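Local coordinates for glutathione S-transferase omega-like 2 (Saccharomyces cerevisiae, PDB 5LKB), which acts as a homodimeric, glutathione-dependent thiol transferase and dehydroascorbate reductase that relies on a single nucleophilic cysteine, at residues 324-327 against 328-332; 242-245 against 246-250. All blocks are in the same frame, centred on the assembly; numbering follows the deposited sequence.

Contact 1: residues 324-327 against 328-332; sequences RNLY and WNYDA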
loop_
_atom_site.group_PDB
_atom_site.type_symbol
_atom_site.label_atom_id
_atom_site.label_comp_id
_atom_site.label_asym_id
_atom_site.label_seq_id
_atom_site.Cartn_x
_atom_site.Cartn_y
_atom_site.Cartn_z
ATOM N N ARG A 324 0.218 -20.330 0.377
ATOM C CA ARG A 324 1.605 -20.750 0.478
ATOM C C ARG A 324 1.741 -22.240 0.208
ATOM O O ARG A 324 2.703 -22.647 -0.455
ATOM C CB ARG A 324 2.192 -20.410 1.856
ATOM C CG ARG A 324 2.477 -18.925 1.955
ATOM C CD ARG A 324 3.047 -18.605 3.323
ATOM N NE ARG A 324 2.107 -18.873 4.402
ATOM C CZ ARG A 324 2.470 -18.975 5.680
ATOM N NH1 ARG A 324 3.736 -18.864 6.009
ATOM N NH2 ARG A 324 1.553 -19.217 6.613
ATOM N N ASN A 325 0.778 -23.050 0.670
ATOM C CA ASN A 325 0.833 -24.484 0.366
ATOM C C ASN A 325 0.784 -24.706 -1.145
ATOM O O ASN A 325 1.563 -25.497 -1.700
ATOM C CB ASN A 325 -0.318 -25.235 1.047
ATOM C CG ASN A 325 -0.295 -26.738 0.746
ATOM O OD1 ASN A 325 0.739 -27.374 0.888
ATOM N ND2 ASN A 325 -1.420 -27.272 0.361
ATOM N N LEU A 326 -0.117 -23.998 -1.846
ATOM C CA LEU A 326 -0.216 -24.148 -3.299
ATOM C C LEU A 326 1.055 -23.676 -3.983
ATOM O O LEU A 326 1.610 -24.365 -4.852
ATOM C CB LEU A 326 -1.452 -23.445 -3.841
ATOM C CG LEU A 326 -2.783 -23.984 -3.363
ATOM C CD1 LEU A 326 -3.907 -23.147 -3.864
ATOM C CD2 LEU A 326 -2.991 -25.448 -3.795
ATOM N N TYR A 327 1.531 -22.489 -3.613
ATOM C CA TYR A 327 2.691 -21.955 -4.303
ATOM C C TYR A 327 3.911 -22.835 -4.100
ATOM O O TYR A 327 4.598 -23.157 -5.062
ATOM C CB TYR A 327 2.974 -20.534 -3.752
ATOM C CG TYR A 327 4.244 -19.926 -4.373
ATOM C CD1 TYR A 327 4.172 -19.198 -5.548
ATOM C CD2 TYR A 327 5.506 -20.127 -3.804
ATOM C CE1 TYR A 327 5.270 -18.703 -6.157
ATOM C CE2 TYR A 327 6.598 -19.606 -4.399
ATOM C CZ TYR A 327 6.494 -18.926 -5.584
ATOM O OH TYR A 327 7.584 -18.371 -6.163
ATOM N N TRP A 328 4.237 -23.181 -2.851
ATOM C CA TRP A 328 5.515 -23.852 -2.599
ATOM C C TRP A 328 5.490 -25.322 -2.915
ATOM O O TRP A 328 6.538 -25.894 -3.229
ATOM C CB TRP A 328 5.979 -23.644 -1.166
ATOM C CG TRP A 328 6.319 -22.193 -0.858
ATOM C CD1 TRP A 328 5.565 -21.326 -0.145
ATOM C CD2 TRP A 328 7.501 -21.475 -1.246
ATOM N NE1 TRP A 328 6.186 -20.080 -0.063
ATOM C CE2 TRP A 328 7.374 -20.141 -0.739
ATOM C CE3 TRP A 328 8.640 -21.813 -2.005
ATOM C CZ2 TRP A 328 8.384 -19.192 -0.920
ATOM C CZ3 TRP A 328 9.627 -20.861 -2.202
ATOM C CH2 TRP A 328 9.488 -19.569 -1.656
ATOM N N ASN A 329 4.323 -25.941 -2.796
ATOM C CA ASN A 329 4.258 -27.391 -2.808
ATOM C C ASN A 329 3.708 -27.952 -4.106
ATOM O O ASN A 329 3.745 -29.183 -4.297
ATOM C CB ASN A 329 3.495 -27.958 -1.603
ATOM C CG ASN A 329 4.259 -27.752 -0.322
ATOM O OD1 ASN A 329 5.491 -27.898 -0.335
ATOM N ND2 ASN A 329 3.575 -27.388 0.751
ATOM N N TYR A 330 3.240 -27.113 -5.032
ATOM C CA TYR A 330 2.728 -27.557 -6.335
ATOM C C TYR A 330 3.453 -26.808 -7.447
ATOM O O TYR A 330 3.254 -25.600 -7.612
ATOM C CB TYR A 330 1.236 -27.306 -6.429
ATOM C CG TYR A 330 0.419 -28.126 -5.492
ATOM C CD1 TYR A 330 0.376 -27.907 -4.145
ATOM C CD2 TYR A 330 -0.350 -29.184 -6.000
ATOM C CE1 TYR A 330 -0.384 -28.695 -3.294
ATOM C CE2 TYR A 330 -1.118 -29.955 -5.155
ATOM C CZ TYR A 330 -1.137 -29.734 -3.832
ATOM O OH TYR A 330 -1.905 -30.531 -2.991
ATOM N N ASP A 331 4.275 -27.513 -8.219
ATOM C CA ASP A 331 5.066 -26.856 -9.250
ATOM C C ASP A 331 4.197 -26.134 -10.288
ATOM O O ASP A 331 4.652 -25.151 -10.891
ATOM C CB ASP A 331 5.940 -27.861 -9.998
ATOM C CG ASP A 331 7.068 -28.429 -9.147
ATOM O OD1 ASP A 331 7.303 -27.942 -8.022
ATOM O OD2 ASP A 331 7.674 -29.393 -9.669
ATOM N N ALA A 332 2.983 -26.638 -10.568
ATOM C CA ALA A 332 2.114 -25.985 -11.562
ATOM C C ALA A 332 1.798 -24.554 -11.168
ATOM O O ALA A 332 1.532 -23.738 -12.049
ATOM C CB ALA A 332 0.795 -26.732 -11.720
HETATM O O HOH W 1 -1.662 -30.155 -0.388
#
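The ring of Tyr327 turns its edge to the indole of Trp328 in a T-shaped stack, with planes 81° apart. Tyr327 CD2 stands over the centre of one indole face, 3.5 Å from Trp328 CD2. With CG anti to the backbone N (chi1 177°), the Tyr327 ring lies beside its own carbonyl carbon, and its CD2 edge faces the indole of the next residue. Trp328 NE1 is hydrogen-bonded to the carbonyl of Arg368. An alanine in place of Trp328 would probably leave the Tyr327 edge without the aromatic face it points into and the Arg368 carbonyl without its indole N-H.

One turn apart, Asn329 ND2 donates to Asn325 OD1 at 2.8 Å in a nearly straight bond, although the two amides are twisted 64° apart. The other end of the Asn325 amide is tied through water: ND2 donates to a molecule that also hydrogen-bonds Tyr330 OH at 2.6 Å. Leu326 CD2 lies over one face of the Tyr330 ring, toward its rim. Behind these groups, Trp328 N bonds to Arg324 O, and the helix closes with a longer bond from Tyr330 N to Leu326 O (3.2 Å). Tyr330 leaves helical geometry and occupies the N-cap position of helix 331-334, while Leu326 and Tyr327 pack on Tyr291 of helix 285-304.

Contact 2: residues 242-245 against 246-250; sequences VFEH and LDKVE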
loop_
_atom_site.group_PDB
_atom_site.type_symbol
_atom_site.label_atom_id
_atom_site.label_comp_id
_atom_site.label_asym_id
_atom_site.label_seq_id
_atom_site.Cartn_x
_atom_site.Cartn_y
_atom_site.Cartn_z
ATOM N N VAL A 242 -14.798 -6.574 -1.280
ATOM C CA VAL A 242 -13.675 -7.498 -1.362
ATOM C C VAL A 242 -13.397 -8.091 -0.002
ATOM O O VAL A 242 -13.247 -9.298 0.167
ATOM C CB VAL A 242 -12.446 -6.765 -1.930
ATOM C CG1 VAL A 242 -11.180 -7.580 -1.677
ATOM C CG2 VAL A 242 -12.567 -6.446 -3.424
ATOM N N PHE A 243 -13.187 -7.223 1.014
ATOM C CA PHE A 243 -12.796 -7.741 2.314
ATOM C C PHE A 243 -13.912 -8.546 2.972
ATOM O O PHE A 243 -13.627 -9.525 3.655
ATOM C CB PHE A 243 -12.243 -6.603 3.224
ATOM C CG PHE A 243 -10.825 -6.219 2.834
ATOM C CD1 PHE A 243 -9.775 -6.975 3.283
ATOM C CD2 PHE A 243 -10.592 -5.201 1.927
ATOM C CE1 PHE A 243 -8.455 -6.717 2.863
ATOM C CE2 PHE A 243 -9.275 -4.918 1.503
ATOM C CZ PHE A 243 -8.249 -5.687 1.958
ATOM N N GLU A 244 -15.173 -8.191 2.724
ATOM C CA GLU A 244 -16.282 -8.969 3.278
ATOM C C GLU A 244 -16.244 -10.398 2.746
ATOM O O GLU A 244 -16.467 -11.361 3.497
ATOM C CB GLU A 244 -17.601 -8.303 2.926
ATOM C CG GLU A 244 -18.854 -9.076 3.278
ATOM C CD GLU A 244 -20.097 -8.380 2.745
ATOM O OE1 GLU A 244 -20.032 -7.167 2.461
ATOM O OE2 GLU A 244 -21.127 -9.060 2.564
ATOM N N HIS A 245 -15.858 -10.543 1.488
ATOM C CA HIS A 245 -15.794 -11.858 0.880
ATOM C C HIS A 245 -14.511 -12.590 1.167
ATOM O O HIS A 245 -14.513 -13.834 1.226
ATOM C CB HIS A 245 -16.166 -11.786 -0.585
ATOM C CG HIS A 245 -17.615 -11.519 -0.751
ATOM N ND1 HIS A 245 -18.126 -10.238 -0.714
ATOM C CD2 HIS A 245 -18.675 -12.368 -0.891
ATOM C CE1 HIS A 245 -19.443 -10.306 -0.865
ATOM N NE2 HIS A 245 -19.798 -11.584 -0.993
ATOM N N LEU A 246 -13.401 -11.888 1.367
ATOM C CA LEU A 246 -12.239 -12.590 1.895
ATOM C C LEU A 246 -12.527 -13.153 3.284
ATOM O O LEU A 246 -12.052 -14.235 3.640
ATOM C CB LEU A 246 -11.014 -11.663 1.948
ATOM C CG LEU A 246 -10.361 -11.196 0.643
ATOM C CD1 LEU A 246 -9.317 -10.114 0.898
ATOM C CD2 LEU A 246 -9.760 -12.351 -0.102
ATOM N N ASP A 247 -13.284 -12.414 4.096
ATOM C CA ASP A 247 -13.712 -12.934 5.384
ATOM C C ASP A 247 -14.487 -14.238 5.218
ATOM O O ASP A 247 -14.274 -15.168 5.996
ATOM C CB ASP A 247 -14.567 -11.908 6.114
ATOM C CG ASP A 247 -13.763 -10.697 6.560
ATOM O OD1 ASP A 247 -12.514 -10.784 6.622
ATOM O OD2 ASP A 247 -14.441 -9.715 6.921
ATOM N N LYS A 248 -15.321 -14.316 4.182
ATOM C CA LYS A 248 -16.093 -15.545 3.903
ATOM C C LYS A 248 -15.173 -16.715 3.563
ATOM O O LYS A 248 -15.341 -17.826 4.104
ATOM C CB LYS A 248 -17.124 -15.301 2.801
ATOM C CG LYS A 248 -18.235 -14.385 3.270
ATOM C CD LYS A 248 -19.341 -14.211 2.250
ATOM C CE LYS A 248 -20.233 -13.032 2.608
ATOM N NZ LYS A 248 -21.415 -13.054 1.643
ATOM N N VAL A 249 -14.175 -16.471 2.699
ATOM C CA VAL A 249 -13.208 -17.506 2.339
ATOM C C VAL A 249 -12.423 -17.958 3.555
ATOM O O VAL A 249 -12.186 -19.148 3.760
ATOM C CB VAL A 249 -12.278 -17.011 1.219
ATOM C CG1 VAL A 249 -11.168 -18.071 0.921
ATOM C CG2 VAL A 249 -13.040 -16.668 0.009
ATOM N N GLU A 250 -11.920 -16.982 4.347
ATOM C CA GLU A 250 -11.157 -17.274 5.545
ATOM C C GLU A 250 -11.929 -18.176 6.528
ATOM O O GLU A 250 -11.327 -19.067 7.141
ATOM C CB GLU A 250 -10.751 -15.946 6.215
ATOM C CG GLU A 250 -9.951 -16.065 7.477
ATOM C CD GLU A 250 -8.488 -16.485 7.269
ATOM O OE1 GLU A 250 -8.006 -16.567 6.094
ATOM O OE2 GLU A 250 -7.823 -16.812 8.283
#
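Within the long helix 232-264 of the all-helical C-terminal domain of this glutathione transferase, residues 242-250 form about two and a half turns of regular alpha-helix, and their side chains meet one turn apart along it. Consecutive i to i+4 backbone bonds hold the turns together; Leu246 N to Val242 O, at 2.9 Å, approaches nearly in line with the carbonyl, whereas Lys248 N to Glu244 O is longer, at 3.2 Å, and more bent.

The helix is two-sided. On its buried side Leu246 runs alongside both Val242 and Phe243, all pointing the same way. Its CD1 methyl reaches 4.1 Å from Val242 CG1 and 4.0 Å from Phe243 CD1, so one branch of the leucine serves two neighbours. Val242 and Leu246 continue onto Phe297 of helix 285-304, and the Phe243 ring stacks with that of Phe309. Helix 232-264 also meets helix 317-329, with Leu246 and Val249 both against Ile319. At the border of this side the carboxylate of Asp247 is held by the hydroxyl of Tyr316, and that of Glu250 accepts the backbone N-H groups of Phe318 and Ile319.

The more open side carries Glu244, His245 and Lys248. Glu244 OE2 and Lys248 NZ are 4.1 Å apart, too far for a salt bridge, though their opposite charges would probably still favour each other. His245 ND1 is hydrogen-bonded to the carbonyl of Asn241, which helps fix the rotation of the imidazole. Lys248, extended beyond CG (chi2 -175°), lies alongside that ring and lays its terminal methylene over one face: a CH-pi contact in which CE stands 4.2 Å from the centroid of the His245 imidazole, 28° off the ring normal.

Contact 2 comes first along the chain, in the middle of helix 232-264, and contact 1 follows at the end of helix 317-329 and the start of helix 331-334. Their centres lie 22 Å apart and their nearest atoms about 10 Å, so they do not touch. Both belong to the helical C-terminal domain, and both pack against helix 285-304: residues 242-250 through Phe297 and Leu290, residues 324-332 through Tyr291 and Ile295. Helix 317-329 joins them more directly, since its opening turn meets residues 246-250 and its last turns form contact 1. Beyond it, Ala332 reaches helix 47-58 of the thioredoxin-like domain, which carries the chain of contacts across to the N-terminal domain.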